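Local coordinates for GTPase HflX (Sulfolobus solfataricus P2, PDB 2QTF), which hydrolyses GTP, for which it is specific, and associates with the 50S ribosomal subunit, perhaps acting in protein synthesis or ribosome biogenesis, at residues A[55-66]-A[78-89]; A[106-114]-A[243-251]. All blocks are in the same frame, centred on the assembly; numbering follows the deposited sequence.

In the fold
Interaction 1 lies in the N-terminal part of the protein. It pairs two neighbouring strands of a four-stranded parallel sheet and is largely buried. Interaction 2 sets helix 101-121, from the middle region, against helix 245-253 of the G domain, and is only partly buried. The chemistry differs accordingly. The strands of 55-66 and 78-89 are joined by direct backbone bonds, and the Asp85 carboxylate caps the helix that follows and holds Leu66 N. The helices of 106-114 and 243-251 share small apolar contacts and one water bridge, with no direct hydrogen bond. The two contacts meet where Tyr114 OH and Asp85 OD2 probably form a hydrogen bond and where Gln65 packs beside Gln243.

Interaction 1: residues A[55-66]-A[78-89]; sequences EEISTLIIFEQL and LKGKEVLDKILL
Asp85 holds CG between its backbone N and carbonyl carbon (chi1 75°), which brings OD2 up to Leu66 N. Phe63 has CG anti to its backbone N (chi1 -156°), and its ring lies against the extended Lys86 chain. Leu66 N donates to the anti lone pair of Asp85 OD2 at 2.9 Å. Asp85 is the N-cap of helix 86-97, and its OD1 makes the capping bond with Leu88 N at 3.1 Å. OD2 is also met by Tyr114 OH. Lys86 N donates to Glu64 O at 2.9 Å, from 38° above the carbonyl plane. Lys86 CD sits over one face of the Phe63 ring, 4.2 Å from its centroid, a CH-pi contact. Leu89 CD2 comes to the ring edge, 4.0 Å from Phe63 CD1. Strands 59-62 and 82-84 run parallel, tied by three backbone bonds. Leu60 and Val83 lie side by side on one face; Ile61 and Leu84 do so on the other. Lys81 NZ bonds Ile57 O at 2.8 Å, in the carbonyl plane, and also Ile51 O. This is the pairing of a beta-alpha-beta unit whose crossover is helix 68-78. With an alanine here instead of Asp85, Leu66 N, Leu88 N and Tyr114 OH would probably lose this acceptor. One carboxylate thus ties the loop after one strand to the helix start after the other, its charge probably offset by these donors.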
loop_
_atom_site.group_PDB
_atom_site.type_symbol
_atom_site.label_atom_id
_atom_site.label_comp_id
_atom_site.label_asym_id
_atom_site.label_seq_id
_atom_site.Cartn_x
_atom_site.Cartn_y
_atom_site.Cartn_z
ATOM N N GLU A 55 21.522 17.328 0.942
ATOM C CA GLU A 55 20.417 17.902 1.715
ATOM C C GLU A 55 19.075 17.699 1.034
ATOM O O GLU A 55 18.060 17.840 1.698
ATOM C CB GLU A 55 20.582 19.440 1.883
ATOM C CG GLU A 55 21.517 19.931 2.967
ATOM C CD GLU A 55 21.805 21.509 2.780
ATOM O OE1 GLU A 55 21.284 22.157 1.770
ATOM O OE2 GLU A 55 22.560 22.083 3.632
ATOM N N GLU A 56 19.045 17.428 -0.263
ATOM C CA GLU A 56 17.833 17.139 -0.936
ATOM C C GLU A 56 17.366 15.632 -0.851
ATOM O O GLU A 56 16.437 15.231 -1.552
ATOM C CB GLU A 56 18.029 17.475 -2.391
ATOM C CG GLU A 56 18.294 19.031 -2.635
ATOM C CD GLU A 56 18.508 19.335 -4.102
ATOM O OE1 GLU A 56 18.990 18.391 -4.857
ATOM O OE2 GLU A 56 18.243 20.524 -4.518
ATOM N N ILE A 57 18.062 14.809 -0.071
ATOM C CA ILE A 57 17.656 13.349 0.067
ATOM C C ILE A 57 17.445 13.149 1.538
ATOM O O ILE A 57 18.384 13.301 2.305
ATOM C CB ILE A 57 18.759 12.327 -0.391
ATOM C CG1 ILE A 57 19.083 12.535 -1.856
ATOM C CG2 ILE A 57 18.192 10.785 -0.282
ATOM C CD1 ILE A 57 20.360 11.769 -2.334
ATOM N N SER A 58 16.197 12.895 1.949
ATOM C CA SER A 58 15.927 12.703 3.344
ATOM C C SER A 58 16.096 11.268 3.755
ATOM O O SER A 58 16.353 11.013 4.916
ATOM C CB SER A 58 14.544 13.216 3.747
ATOM O OG SER A 58 13.541 12.484 3.087
ATOM N N THR A 59 16.034 10.333 2.811
ATOM C CA THR A 59 15.905 8.928 3.209
ATOM C C THR A 59 16.533 7.978 2.194
ATOM O O THR A 59 16.362 8.138 0.985
ATOM C CB THR A 59 14.361 8.530 3.381
ATOM O OG1 THR A 59 13.760 9.433 4.336
ATOM C CG2 THR A 59 14.129 7.021 3.760
ATOM N N LEU A 60 17.219 6.965 2.724
ATOM C CA LEU A 60 17.740 5.881 1.858
ATOM C C LEU A 60 16.783 4.684 1.912
ATOM O O LEU A 60 16.423 4.268 2.970
ATOM C CB LEU A 60 19.105 5.441 2.379
ATOM C CG LEU A 60 19.756 4.231 1.734
ATOM C CD1 LEU A 60 19.853 4.403 0.214
ATOM C CD2 LEU A 60 21.171 3.979 2.431
ATOM N N ILE A 61 16.338 4.187 0.758
ATOM C CA ILE A 61 15.472 3.032 0.764
ATOM C C ILE A 61 16.111 1.918 -0.063
ATOM O O ILE A 61 16.459 2.145 -1.218
ATOM C CB ILE A 61 14.022 3.385 0.208
ATOM C CG1 ILE A 61 13.408 4.502 1.092
ATOM C CG2 ILE A 61 13.103 2.108 0.224
ATOM C CD1 ILE A 61 12.096 5.077 0.495
ATOM N N ILE A 62 16.270 0.752 0.550
ATOM C CA ILE A 62 16.872 -0.395 -0.136
ATOM C C ILE A 62 15.807 -1.469 -0.271
ATOM O O ILE A 62 15.255 -1.952 0.708
ATOM C CB ILE A 62 18.135 -0.845 0.605
ATOM C CG1 ILE A 62 19.242 0.300 0.531
ATOM C CG2 ILE A 62 18.637 -2.144 -0.035
ATOM C CD1 ILE A 62 20.308 0.118 1.601
ATOM N N PHE A 63 15.438 -1.796 -1.500
ATOM C CA PHE A 63 14.399 -2.767 -1.662
ATOM C C PHE A 63 14.934 -4.186 -1.562
ATOM O O PHE A 63 14.931 -4.870 -2.552
ATOM C CB PHE A 63 13.610 -2.504 -2.962
ATOM C CG PHE A 63 12.211 -3.078 -2.934
ATOM C CD1 PHE A 63 11.210 -2.534 -2.111
ATOM C CD2 PHE A 63 11.910 -4.228 -3.686
ATOM C CE1 PHE A 63 9.905 -3.123 -2.107
ATOM C CE2 PHE A 63 10.626 -4.798 -3.711
ATOM C CZ PHE A 63 9.623 -4.257 -2.935
ATOM N N GLU A 64 15.328 -4.615 -0.364
ATOM C CA GLU A 64 15.857 -5.944 -0.072
ATOM C C GLU A 64 15.678 -6.068 1.418
ATOM O O GLU A 64 15.422 -5.065 2.091
ATOM C CB GLU A 64 17.387 -5.968 -0.325
ATOM C CG GLU A 64 17.870 -6.991 -1.362
ATOM C CD GLU A 64 17.376 -8.427 -1.148
ATOM O OE1 GLU A 64 17.453 -9.199 -2.142
ATOM O OE2 GLU A 64 16.908 -8.797 -0.028
ATOM N N GLN A 65 15.944 -7.227 1.990
ATOM C CA GLN A 65 16.007 -7.297 3.395
ATOM C C GLN A 65 17.456 -7.147 3.845
ATOM O O GLN A 65 18.297 -8.017 3.481
ATOM C CB GLN A 65 15.341 -8.601 3.874
ATOM C CG GLN A 65 15.283 -8.749 5.378
ATOM C CD GLN A 65 14.535 -10.027 5.824
ATOM O OE1 GLN A 65 13.699 -10.570 5.070
ATOM N NE2 GLN A 65 14.854 -10.520 7.055
ATOM N N LEU A 66 17.757 -6.139 4.668
ATOM C CA LEU A 66 19.162 -5.851 5.157
ATOM C C LEU A 66 19.455 -6.695 6.356
ATOM O O LEU A 66 18.588 -6.909 7.193
ATOM C CB LEU A 66 19.432 -4.349 5.562
ATOM C CG LEU A 66 19.428 -3.346 4.456
ATOM C CD1 LEU A 66 19.585 -1.885 4.955
ATOM C CD2 LEU A 66 20.483 -3.745 3.322
ATOM N N LEU A 78 24.706 7.721 8.280
ATOM C CA LEU A 78 23.659 8.615 7.779
ATOM C C LEU A 78 23.407 9.666 8.785
ATOM O O LEU A 78 22.748 10.651 8.454
ATOM C CB LEU A 78 22.362 7.865 7.434
ATOM C CG LEU A 78 22.499 7.123 6.103
ATOM C CD1 LEU A 78 21.166 6.472 5.701
ATOM C CD2 LEU A 78 23.004 8.008 4.993
ATOM N N LYS A 79 23.909 9.450 10.003
ATOM C CA LYS A 79 23.888 10.473 11.078
ATOM C C LYS A 79 22.516 11.140 11.175
ATOM O O LYS A 79 22.372 12.262 10.751
ATOM C CB LYS A 79 24.885 11.583 10.778
ATOM C CG LYS A 79 26.313 11.237 11.195
ATOM C CD LYS A 79 26.921 12.352 12.113
ATOM C CE LYS A 79 26.901 13.732 11.424
ATOM N NZ LYS A 79 26.585 14.913 12.331
ATOM N N GLY A 80 21.495 10.429 11.596
ATOM C CA GLY A 80 20.228 11.101 11.548
ATOM C C GLY A 80 19.264 10.624 10.472
ATOM O O GLY A 80 18.185 10.103 10.863
ATOM N N LYS A 81 19.643 10.749 9.170
ATOM C CA LYS A 81 18.808 10.341 8.043
ATOM C C LYS A 81 18.432 8.834 8.118
ATOM O O LYS A 81 19.256 7.929 8.442
ATOM C CB LYS A 81 19.499 10.559 6.635
ATOM C CG LYS A 81 19.796 11.985 6.219
ATOM C CD LYS A 81 20.289 12.063 4.771
ATOM C CE LYS A 81 20.719 13.423 4.550
ATOM N NZ LYS A 81 21.020 13.738 3.117
ATOM N N GLU A 82 17.247 8.559 7.645
ATOM C CA GLU A 82 16.572 7.301 7.861
ATOM C C GLU A 82 17.004 6.342 6.775
ATOM O O GLU A 82 17.182 6.754 5.600
ATOM C CB GLU A 82 15.073 7.595 7.701
ATOM C CG GLU A 82 14.070 6.334 7.898
ATOM C CD GLU A 82 12.829 6.619 8.884
ATOM O OE1 GLU A 82 12.315 5.704 9.707
ATOM O OE2 GLU A 82 12.413 7.793 8.856
ATOM N N VAL A 83 17.161 5.069 7.123
ATOM C CA VAL A 83 17.259 4.037 6.069
ATOM C C VAL A 83 16.063 3.051 6.286
ATOM O O VAL A 83 15.787 2.651 7.445
ATOM C CB VAL A 83 18.677 3.299 6.041
ATOM C CG1 VAL A 83 19.063 2.675 7.438
ATOM C CG2 VAL A 83 18.633 2.124 5.111
ATOM N N LEU A 84 15.385 2.689 5.207
ATOM C CA LEU A 84 14.287 1.710 5.274
ATOM C C LEU A 84 14.780 0.597 4.386
ATOM O O LEU A 84 15.130 0.865 3.250
ATOM C CB LEU A 84 13.023 2.296 4.626
ATOM C CG LEU A 84 12.476 3.543 5.393
ATOM C CD1 LEU A 84 11.207 4.142 4.572
ATOM C CD2 LEU A 84 12.149 3.144 6.859
ATOM N N ASP A 85 14.676 -0.657 4.851
ATOM C CA ASP A 85 14.783 -1.767 3.913
ATOM C C ASP A 85 13.340 -2.181 3.505
ATOM O O ASP A 85 12.348 -1.457 3.770
ATOM C CB ASP A 85 15.636 -2.927 4.491
ATOM C CG ASP A 85 14.913 -3.757 5.557
ATOM O OD1 ASP A 85 13.853 -3.276 6.069
ATOM O OD2 ASP A 85 15.445 -4.846 5.907
ATOM N N LYS A 86 13.197 -3.353 2.878
ATOM C CA LYS A 86 11.876 -3.665 2.316
ATOM C C LYS A 86 10.823 -3.895 3.412
ATOM O O LYS A 86 9.669 -3.482 3.244
ATOM C CB LYS A 86 11.920 -4.994 1.527
ATOM C CG LYS A 86 10.518 -5.365 0.985
ATOM C CD LYS A 86 10.708 -6.639 0.081
ATOM C CE LYS A 86 9.345 -7.189 -0.334
ATOM N NZ LYS A 86 9.353 -8.733 -0.644
ATOM N N ILE A 87 11.248 -4.490 4.501
ATOM C CA ILE A 87 10.377 -4.702 5.676
ATOM C C ILE A 87 9.956 -3.374 6.303
ATOM O O ILE A 87 8.805 -3.180 6.524
ATOM C CB ILE A 87 10.982 -5.699 6.696
ATOM C CG1 ILE A 87 11.067 -7.071 5.980
ATOM C CG2 ILE A 87 10.254 -5.688 8.038
ATOM C CD1 ILE A 87 11.011 -8.179 6.789
ATOM N N LEU A 88 10.902 -2.530 6.638
ATOM C CA LEU A 88 10.580 -1.253 7.273
ATOM C C LEU A 88 9.775 -0.354 6.305
ATOM O O LEU A 88 8.898 0.398 6.758
ATOM C CB LEU A 88 11.885 -0.568 7.734
ATOM C CG LEU A 88 12.622 -1.218 8.945
ATOM C CD1 LEU A 88 13.815 -0.284 9.350
ATOM C CD2 LEU A 88 11.664 -1.480 10.093
ATOM N N LEU A 89 10.013 -0.439 5.005
ATOM C CA LEU A 89 9.227 0.335 4.049
ATOM C C LEU A 89 7.765 -0.093 4.098
ATOM O O LEU A 89 6.819 0.730 4.065
ATOM C CB LEU A 89 9.814 0.212 2.590
ATOM C CG LEU A 89 8.916 0.782 1.430
ATOM C CD1 LEU A 89 8.883 2.277 1.513
ATOM C CD2 LEU A 89 9.312 0.357 -0.054
#

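Interaction 2: residues A[106-114]-A[243-251]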
loop_
_atom_site.group_PDB
_atom_site.type_symbol
_atom_site.label_atom_id
_atom_site.label_comp_id
_atom_site.label_asym_id
_atom_site.label_seq_id
_atom_site.Cartn_x
_atom_site.Cartn_y
_atom_site.Cartn_z
ATOM N N GLN A 106 -0.085 -3.898 16.022
ATOM C CA GLN A 106 0.625 -4.981 15.282
ATOM C C GLN A 106 1.832 -4.381 14.557
ATOM O O GLN A 106 2.848 -5.055 14.345
ATOM C CB GLN A 106 -0.238 -5.590 14.181
ATOM C CG GLN A 106 -1.356 -6.487 14.749
ATOM C CD GLN A 106 -0.875 -7.883 15.196
ATOM O OE1 GLN A 106 -1.691 -8.693 15.647
ATOM N NE2 GLN A 106 0.393 -8.142 15.140
ATOM N N ILE A 107 1.672 -3.144 14.057
ATOM C CA ILE A 107 2.801 -2.495 13.330
ATOM C C ILE A 107 3.945 -2.211 14.315
ATOM O O ILE A 107 5.092 -2.471 14.059
ATOM C CB ILE A 107 2.294 -1.135 12.638
ATOM C CG1 ILE A 107 1.331 -1.531 11.477
ATOM C CG2 ILE A 107 3.600 -0.262 12.128
ATOM C CD1 ILE A 107 0.311 -0.464 11.062
ATOM N N GLU A 108 3.627 -1.695 15.484
ATOM C CA GLU A 108 4.678 -1.374 16.404
ATOM C C GLU A 108 5.380 -2.698 16.884
ATOM O O GLU A 108 6.616 -2.740 17.066
ATOM C CB GLU A 108 4.105 -0.711 17.669
ATOM C CG GLU A 108 5.415 -0.396 18.544
ATOM C CD GLU A 108 5.173 0.295 19.800
ATOM O OE1 GLU A 108 6.225 0.684 20.403
ATOM O OE2 GLU A 108 3.952 0.437 20.172
ATOM N N LEU A 109 4.571 -3.715 17.123
ATOM C CA LEU A 109 5.073 -5.098 17.493
ATOM C C LEU A 109 6.067 -5.599 16.417
ATOM O O LEU A 109 7.185 -6.008 16.722
ATOM C CB LEU A 109 3.863 -6.069 17.608
ATOM C CG LEU A 109 4.333 -7.538 17.961
ATOM C CD1 LEU A 109 5.148 -7.580 19.335
ATOM C CD2 LEU A 109 3.095 -8.439 18.010
ATOM N N ALA A 110 5.684 -5.520 15.146
ATOM C CA ALA A 110 6.586 -5.933 14.057
ATOM C C ALA A 110 7.863 -5.090 13.980
ATOM O O ALA A 110 8.973 -5.609 13.682
ATOM C CB ALA A 110 5.844 -5.945 12.699
ATOM N N ARG A 111 7.730 -3.759 14.143
ATOM C CA ARG A 111 8.965 -2.897 14.180
ATOM C C ARG A 111 9.909 -3.294 15.355
ATOM O O ARG A 111 11.127 -3.331 15.203
ATOM C CB ARG A 111 8.517 -1.432 14.307
ATOM C CG ARG A 111 7.942 -0.877 12.998
ATOM C CD ARG A 111 7.354 0.599 13.232
ATOM N NE ARG A 111 7.161 1.240 11.939
ATOM C CZ ARG A 111 6.502 2.388 11.792
ATOM N NH1 ARG A 111 5.869 2.933 12.847
ATOM N NH2 ARG A 111 6.581 2.998 10.653
ATOM N N LEU A 112 9.375 -3.457 16.556
ATOM C CA LEU A 112 10.174 -3.892 17.720
ATOM C C LEU A 112 10.855 -5.197 17.489
ATOM O O LEU A 112 12.061 -5.354 17.826
ATOM C CB LEU A 112 9.286 -4.015 18.972
ATOM C CG LEU A 112 8.768 -2.642 19.466
ATOM C CD1 LEU A 112 7.788 -2.807 20.593
ATOM C CD2 LEU A 112 9.952 -1.673 19.869
ATOM N N LYS A 113 10.113 -6.168 16.978
ATOM C CA LYS A 113 10.713 -7.521 16.706
ATOM C C LYS A 113 11.820 -7.387 15.666
ATOM O O LYS A 113 12.862 -8.054 15.788
ATOM C CB LYS A 113 9.628 -8.488 16.188
ATOM C CG LYS A 113 8.769 -8.960 17.416
ATOM C CD LYS A 113 7.807 -10.048 16.969
ATOM C CE LYS A 113 7.339 -10.856 18.216
ATOM N NZ LYS A 113 6.708 -12.176 17.799
ATOM N N TYR A 114 11.635 -6.508 14.686
ATOM C CA TYR A 114 12.688 -6.319 13.668
ATOM C C TYR A 114 13.945 -5.672 14.190
ATOM O O TYR A 114 15.058 -5.886 13.656
ATOM C CB TYR A 114 12.128 -5.498 12.472
ATOM C CG TYR A 114 12.779 -5.793 11.131
ATOM C CD1 TYR A 114 12.753 -7.086 10.583
ATOM C CD2 TYR A 114 13.461 -4.810 10.454
ATOM C CE1 TYR A 114 13.376 -7.348 9.380
ATOM C CE2 TYR A 114 14.043 -5.036 9.267
ATOM C CZ TYR A 114 14.014 -6.360 8.753
ATOM O OH TYR A 114 14.536 -6.600 7.515
ATOM N N GLN A 243 7.165 -11.946 8.283
ATOM C CA GLN A 243 7.274 -11.183 9.569
ATOM C C GLN A 243 6.156 -10.143 9.705
ATOM O O GLN A 243 5.856 -9.739 10.855
ATOM C CB GLN A 243 8.567 -10.229 9.609
ATOM C CG GLN A 243 9.919 -10.844 9.609
ATOM C CD GLN A 243 10.493 -11.127 8.212
ATOM O OE1 GLN A 243 9.792 -11.594 7.251
ATOM N NE2 GLN A 243 11.798 -10.911 8.098
ATOM N N ILE A 244 5.655 -9.632 8.571
ATOM C CA ILE A 244 4.701 -8.481 8.651
ATOM C C ILE A 244 3.305 -8.841 8.165
ATOM O O ILE A 244 2.487 -7.992 7.933
ATOM C CB ILE A 244 5.243 -7.162 7.953
ATOM C CG1 ILE A 244 5.455 -7.355 6.449
ATOM C CG2 ILE A 244 6.598 -6.830 8.619
ATOM C CD1 ILE A 244 5.933 -6.082 5.694
ATOM N N VAL A 245 3.065 -10.147 7.991
ATOM C CA VAL A 245 1.759 -10.572 7.427
ATOM C C VAL A 245 0.695 -10.233 8.394
ATOM O O VAL A 245 -0.344 -9.773 7.957
ATOM C CB VAL A 245 1.773 -12.099 7.124
ATOM C CG1 VAL A 245 0.306 -12.667 7.067
ATOM C CG2 VAL A 245 2.457 -12.344 5.840
ATOM N N ASP A 246 0.875 -10.369 9.713
ATOM C CA ASP A 246 -0.228 -9.966 10.552
ATOM C C ASP A 246 -0.489 -8.450 10.582
ATOM O O ASP A 246 -1.647 -8.036 10.647
ATOM C CB ASP A 246 -0.066 -10.264 12.035
ATOM C CG ASP A 246 -0.180 -11.800 12.364
ATOM O OD1 ASP A 246 -0.673 -12.595 11.553
ATOM O OD2 ASP A 246 0.262 -12.110 13.452
ATOM N N ALA A 247 0.585 -7.650 10.651
ATOM C CA ALA A 247 0.353 -6.225 10.553
ATOM C C ALA A 247 -0.395 -5.883 9.260
ATOM O O ALA A 247 -1.235 -4.957 9.267
ATOM C CB ALA A 247 1.673 -5.474 10.624
ATOM N N PHE A 248 -0.055 -6.558 8.147
ATOM C CA PHE A 248 -0.708 -6.255 6.843
ATOM C C PHE A 248 -2.185 -6.554 6.924
ATOM O O PHE A 248 -3.059 -5.697 6.662
ATOM C CB PHE A 248 -0.069 -7.098 5.669
ATOM C CG PHE A 248 -0.854 -7.012 4.428
ATOM C CD1 PHE A 248 -1.020 -5.786 3.744
ATOM C CD2 PHE A 248 -1.517 -8.188 3.932
ATOM C CE1 PHE A 248 -1.854 -5.684 2.579
ATOM C CE2 PHE A 248 -2.328 -8.108 2.782
ATOM C CZ PHE A 248 -2.454 -6.853 2.078
ATOM N N PHE A 249 -2.500 -7.809 7.276
ATOM C CA PHE A 249 -3.919 -8.183 7.338
ATOM C C PHE A 249 -4.761 -7.375 8.294
ATOM O O PHE A 249 -5.919 -7.006 8.021
ATOM C CB PHE A 249 -4.081 -9.704 7.560
ATOM C CG PHE A 249 -3.910 -10.443 6.326
ATOM C CD1 PHE A 249 -4.842 -10.290 5.298
ATOM C CD2 PHE A 249 -2.759 -11.224 6.101
ATOM C CE1 PHE A 249 -4.684 -10.921 4.061
ATOM C CE2 PHE A 249 -2.583 -11.874 4.870
ATOM C CZ PHE A 249 -3.559 -11.737 3.835
ATOM N N VAL A 250 -4.234 -7.083 9.424
ATOM C CA VAL A 250 -5.012 -6.287 10.369
ATOM C C VAL A 250 -5.263 -4.869 9.858
ATOM O O VAL A 250 -6.338 -4.279 9.999
ATOM C CB VAL A 250 -4.294 -6.247 11.757
ATOM C CG1 VAL A 250 -5.096 -5.462 12.725
ATOM C CG2 VAL A 250 -4.186 -7.674 12.375
ATOM N N THR A 251 -4.242 -4.255 9.289
ATOM C CA THR A 251 -4.429 -2.944 8.632
ATOM C C THR A 251 -5.462 -3.042 7.467
ATOM O O THR A 251 -6.296 -2.154 7.311
ATOM C CB THR A 251 -3.039 -2.434 8.044
ATOM O OG1 THR A 251 -2.137 -2.337 9.126
ATOM C CG2 THR A 251 -3.153 -0.999 7.345
HETATM O O HOH W 1 1.300 -10.794 15.385
#
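Helices 106-114 and 245-251 run nearly antiparallel, at 165°, with axes 8.7 Å apart at closest approach. Gln106 and Ala247 form the tight point: Gln106 CB lies 3.7 Å from Ala247 CA. Beyond CB the glutamine chain bends (chi2 -78°) and lays its amide across Asp246, with amide and carboxylate planes 72° apart. Its NE2 reaches a water at 2.8 Å. That water donates to Asp246 OD2 at 2.6 Å, so the two polar ends are bridged, not bonded directly. Gln106 CG also touches Val250 CG2, the two side chains crossing at about a right angle. Next to it, Ile107 CG1 packs on Ala247 CB at 4.0 Å. The same isoleucine sends CD1 on to Thr251 OG1, at 3.6 Å. That hydroxyl donates back to Ala247 O, which Thr251 N meets from the opposite face of the carbonyl plane. One turn further on, Ala110 CB faces Ile244 CG2 at 4.2 Å. Near the start of helix 245-253, Gln243 NE2 comes to the edge of the Tyr114 ring. Leu90 and Phe94 of helix 86-97 touch Ile244 and Ile107. The contact joins the middle region to the G domain. Its small residues allow the close approach. The polar ends of Gln106 and Asp246 meet through water and the rest is mainly apolar van der Waals contact, so the interface has no direct hydrogen bond.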